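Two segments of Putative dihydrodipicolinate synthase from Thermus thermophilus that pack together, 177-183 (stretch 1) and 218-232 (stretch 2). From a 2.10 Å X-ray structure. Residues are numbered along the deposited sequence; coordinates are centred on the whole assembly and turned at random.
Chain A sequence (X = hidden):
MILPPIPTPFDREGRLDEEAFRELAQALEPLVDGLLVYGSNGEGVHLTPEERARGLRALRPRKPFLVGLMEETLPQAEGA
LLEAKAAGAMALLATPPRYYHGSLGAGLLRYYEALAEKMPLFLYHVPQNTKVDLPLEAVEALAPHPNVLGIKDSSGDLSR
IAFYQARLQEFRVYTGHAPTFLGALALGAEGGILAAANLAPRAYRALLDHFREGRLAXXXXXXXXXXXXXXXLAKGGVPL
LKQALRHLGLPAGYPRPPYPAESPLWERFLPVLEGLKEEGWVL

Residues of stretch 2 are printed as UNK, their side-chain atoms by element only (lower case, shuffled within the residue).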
# COMPACT_ATOMS: atom_id res chain seq x y z
N HIS A 177 -4.08 20.68 -1.87
CA HIS A 177 -5.12 19.82 -2.45
C HIS A 177 -6.41 20.59 -2.76
O HIS A 177 -7.20 20.90 -1.87
CB HIS A 177 -5.43 18.68 -1.47
CG HIS A 177 -6.24 17.58 -2.07
ND1 HIS A 177 -5.75 16.74 -3.05
CD2 HIS A 177 -7.51 17.17 -1.83
CE1 HIS A 177 -6.68 15.86 -3.39
NE2 HIS A 177 -7.76 16.10 -2.66
N ALA A 178 -6.63 20.86 -4.04
CA ALA A 178 -7.80 21.63 -4.48
C ALA A 178 -9.19 21.02 -4.24
O ALA A 178 -10.10 21.72 -3.80
CB ALA A 178 -7.65 21.99 -5.95
N PRO A 179 -9.37 19.72 -4.53
CA PRO A 179 -10.67 19.08 -4.33
C PRO A 179 -11.30 19.15 -2.93
O PRO A 179 -12.52 19.08 -2.80
CB PRO A 179 -10.43 17.63 -4.79
CG PRO A 179 -9.36 17.79 -5.84
CD PRO A 179 -8.43 18.79 -5.19
N THR A 180 -10.47 19.28 -1.90
CA THR A 180 -10.99 19.35 -0.52
C THR A 180 -10.73 20.71 0.11
O THR A 180 -10.77 20.86 1.34
CB THR A 180 -10.34 18.29 0.38
OG1 THR A 180 -8.91 18.44 0.33
CG2 THR A 180 -10.72 16.87 -0.07
N PHE A 181 -10.47 21.71 -0.73
CA PHE A 181 -10.15 23.05 -0.25
C PHE A 181 -11.03 23.60 0.87
O PHE A 181 -10.52 24.01 1.91
CB PHE A 181 -10.12 24.03 -1.43
CG PHE A 181 -9.48 25.35 -1.11
CD1 PHE A 181 -8.30 25.40 -0.38
CD2 PHE A 181 -10.05 26.54 -1.54
CE1 PHE A 181 -7.69 26.61 -0.08
CE2 PHE A 181 -9.45 27.77 -1.25
CZ PHE A 181 -8.26 27.80 -0.52
N LEU A 182 -12.35 23.61 0.67
CA LEU A 182 -13.23 24.14 1.71
C LEU A 182 -13.11 23.34 3.00
O LEU A 182 -13.21 23.90 4.09
CB LEU A 182 -14.68 24.16 1.23
CG LEU A 182 -15.70 24.76 2.21
CD1 LEU A 182 -15.26 26.16 2.62
CD2 LEU A 182 -17.08 24.81 1.56
N GLY A 183 -12.88 22.04 2.87
CA GLY A 183 -12.74 21.20 4.05
C GLY A 183 -11.49 21.58 4.83
O GLY A 183 -11.50 21.61 6.06
N UNK A 218 -22.44 30.21 0.29
CA UNK A 218 -21.78 30.65 -0.93
C UNK A 218 -20.45 29.91 -1.12
O UNK A 218 -20.06 29.60 -2.24
o UNK A 218 -23.37 32.42 1.38
c UNK A 218 -21.52 32.16 -0.88
c UNK A 218 -23.28 33.34 0.53
o UNK A 218 -23.59 34.52 0.78
c UNK A 218 -22.79 33.01 -0.88
N UNK A 219 -19.78 29.62 -0.01
CA UNK A 219 -18.51 28.91 -0.06
C UNK A 219 -18.74 27.49 -0.59
O UNK A 219 -18.02 27.03 -1.47
c UNK A 219 -17.88 28.86 1.34
N UNK A 220 -19.75 26.81 -0.06
CA UNK A 220 -20.05 25.46 -0.49
C UNK A 220 -20.41 25.39 -1.97
O UNK A 220 -19.99 24.47 -2.67
c UNK A 220 -21.19 24.87 0.35
c UNK A 220 -21.93 24.01 2.61
n UNK A 220 -21.62 22.90 3.29
c UNK A 220 -20.82 24.65 1.81
o UNK A 220 -23.06 24.50 2.63
N UNK A 221 -21.17 26.37 -2.47
CA UNK A 221 -21.54 26.36 -3.88
C UNK A 221 -20.32 26.55 -4.77
O UNK A 221 -20.22 25.94 -5.83
o UNK A 221 -24.59 25.64 -5.43
c UNK A 221 -23.98 27.14 -3.67
o UNK A 221 -24.88 24.95 -3.36
c UNK A 221 -22.58 27.45 -4.19
c UNK A 221 -24.52 25.81 -4.19
N UNK A 222 -19.40 27.41 -4.35
CA UNK A 222 -18.20 27.65 -5.14
C UNK A 222 -17.28 26.42 -5.07
O UNK A 222 -16.64 26.06 -6.06
c UNK A 222 -15.99 30.87 -5.08
c UNK A 222 -16.88 29.52 -7.00
c UNK A 222 -17.47 28.90 -4.65
c UNK A 222 -16.38 29.47 -5.56
N UNK A 223 -17.24 25.78 -3.90
CA UNK A 223 -16.43 24.58 -3.70
C UNK A 223 -16.93 23.48 -4.65
O UNK A 223 -16.14 22.77 -5.26
c UNK A 223 -16.54 24.13 -2.24
c UNK A 223 -14.92 22.14 -2.19
c UNK A 223 -16.34 22.64 -1.96
n UNK A 223 -14.81 20.93 -2.72
o UNK A 223 -13.94 22.83 -1.88
N UNK A 224 -18.25 23.36 -4.77
CA UNK A 224 -18.83 22.36 -5.65
C UNK A 224 -18.54 22.71 -7.11
O UNK A 224 -18.24 21.83 -7.92
c UNK A 224 -23.15 21.45 -4.56
c UNK A 224 -20.34 22.27 -5.42
c UNK A 224 -22.13 22.08 -3.64
c UNK A 224 -20.70 21.74 -4.04
n UNK A 224 -24.54 21.80 -4.15
N UNK A 225 -18.63 24.00 -7.43
CA UNK A 225 -18.38 24.46 -8.79
C UNK A 225 -16.94 24.20 -9.23
O UNK A 225 -16.69 23.84 -10.39
c UNK A 225 -18.68 25.96 -8.91
c UNK A 225 -18.39 26.54 -10.29
c UNK A 225 -18.79 28.01 -10.36
c UNK A 225 -20.29 28.19 -10.19
n UNK A 225 -21.05 27.49 -11.27
N UNK A 226 -16.00 24.38 -8.31
CA UNK A 226 -14.58 24.18 -8.61
C UNK A 226 -14.08 22.74 -8.46
O UNK A 226 -12.97 22.42 -8.88
c UNK A 226 -13.73 25.11 -7.74
c UNK A 226 -13.57 27.02 -9.34
c UNK A 226 -13.95 26.62 -7.91
c UNK A 226 -13.12 27.39 -6.89
N UNK A 227 -14.90 21.87 -7.87
CA UNK A 227 -14.48 20.48 -7.67
C UNK A 227 -14.01 19.77 -8.95
O UNK A 227 -12.93 19.18 -8.96
c UNK A 227 -15.61 19.67 -7.04
c UNK A 227 -15.29 15.94 -7.73
c UNK A 227 -15.67 17.28 -7.84
c UNK A 227 -14.13 16.44 -5.68
c UNK A 227 -14.52 15.52 -6.65
c UNK A 227 -14.51 17.78 -5.79
c UNK A 227 -15.28 18.21 -6.87
N UNK A 228 -14.81 19.80 -10.03
CA UNK A 228 -14.40 19.12 -11.27
C UNK A 228 -13.06 19.60 -11.82
O UNK A 228 -12.25 18.79 -12.28
c UNK A 228 -16.17 20.34 -10.16
c UNK A 228 -16.74 19.52 -11.30
c UNK A 228 -15.56 19.44 -12.22
N UNK A 229 -12.83 20.91 -11.75
CA UNK A 229 -11.58 21.49 -12.23
C UNK A 229 -10.40 20.96 -11.41
O UNK A 229 -9.40 20.50 -11.97
c UNK A 229 -10.33 23.76 -12.51
c UNK A 229 -10.27 23.86 -14.03
c UNK A 229 -11.61 23.02 -12.11
c UNK A 229 -10.29 25.15 -11.88
N UNK A 230 -10.52 21.02 -10.09
CA UNK A 230 -9.45 20.55 -9.23
C UNK A 230 -9.24 19.05 -9.27
O UNK A 230 -8.10 18.58 -9.21
N UNK A 231 -10.33 18.30 -9.38
CA UNK A 231 -10.28 16.84 -9.43
C UNK A 231 -9.60 16.34 -10.69
O UNK A 231 -8.72 15.49 -10.63
c UNK A 231 -11.72 14.75 -9.49
o UNK A 231 -11.23 14.05 -8.58
o UNK A 231 -12.23 14.25 -10.52
c UNK A 231 -11.70 16.26 -9.35
N UNK A 232 -10.02 16.86 -11.84
CA UNK A 232 -9.43 16.45 -13.11
C UNK A 232 -7.98 16.88 -13.24
O UNK A 232 -7.14 16.13 -13.73
c UNK A 232 -11.24 14.83 -15.01
c UNK A 232 -11.54 16.27 -14.58
c UNK A 232 -12.31 17.01 -15.65
c UNK A 232 -10.23 17.00 -14.29
O HOH W 1 -11.10 22.37 -6.72
O HOH W 2 -13.22 22.67 -4.78

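Stretch 2 is helical throughout, and its positions can be read in turn from their atoms. Position 218 carries three carbons, the third bearing two oxygens, and touches nothing on stretch 1; a chain of this length ending in a carboxylate is E218. At 219 a single carbon points toward stretch 1, its CB 4.0 Å from L182 CD1, which makes it A219. Position 220 has three carbons, the last with one oxygen and one nitrogen, and its CA lies 3.7 Å from L182 CD2: Q220. Position 221 repeats the pattern of 218, points away and makes no contact: E221. Position 222, with four carbons forked at the second and again without contact, is L222.

Position 223 points toward stretch 1 with three carbons, the third carrying one oxygen and one nitrogen. The nitrogen lies near the carbonyl of P179 and the oxygen near the amide of L182, as suits the amide of Q223. Its NE2 donates to P179 O at 2.9 Å, and its OE1 accepts from L182 N at 3.1 Å.

Position 224 has four carbons in a row ending in nitrogen, out of reach of stretch 1, and is K224, whose NZ forms a salt bridge with E221 OE2 at 3.3 Å. Position 225 has the same composition and lies still farther from stretch 1: K225. Position 226, four carbons forked at the second, is L226. At 227 one carbon leads to a six-carbon ring, the mark of F227; P179 O lies near the ring plane at its edge, 3.8 Å from CD1, and P179 CB is 4.0 Å from CE1. At 228 three carbons close onto the backbone nitrogen, which makes it P228; without an amide hydrogen, that nitrogen cannot donate to the preceding turn, and the helix kinks here. Position 229, forked at its second carbon among four, is L229.

Position 230 has no side-chain atoms and is G230. Its CA approaches A178 CB to 4.0 Å, and an ideal CB would stand only 3.0 Å from that same atom, a clash. Position 231 has two carbons, the second with two oxygens, and is D231, whose backbone N is 3.7 Å from P179 CG. Position 232, four carbons forked at the second, points away: L232.

The contact combines close backbone packing at G230 with apolar contacts of P179 and L182 along the helix. Between these, Q223 uses both ends of its amide to satisfy a carbonyl and an amide of stretch 1.

Stretch 2 218-232: EAQELQKKLFPLGDL
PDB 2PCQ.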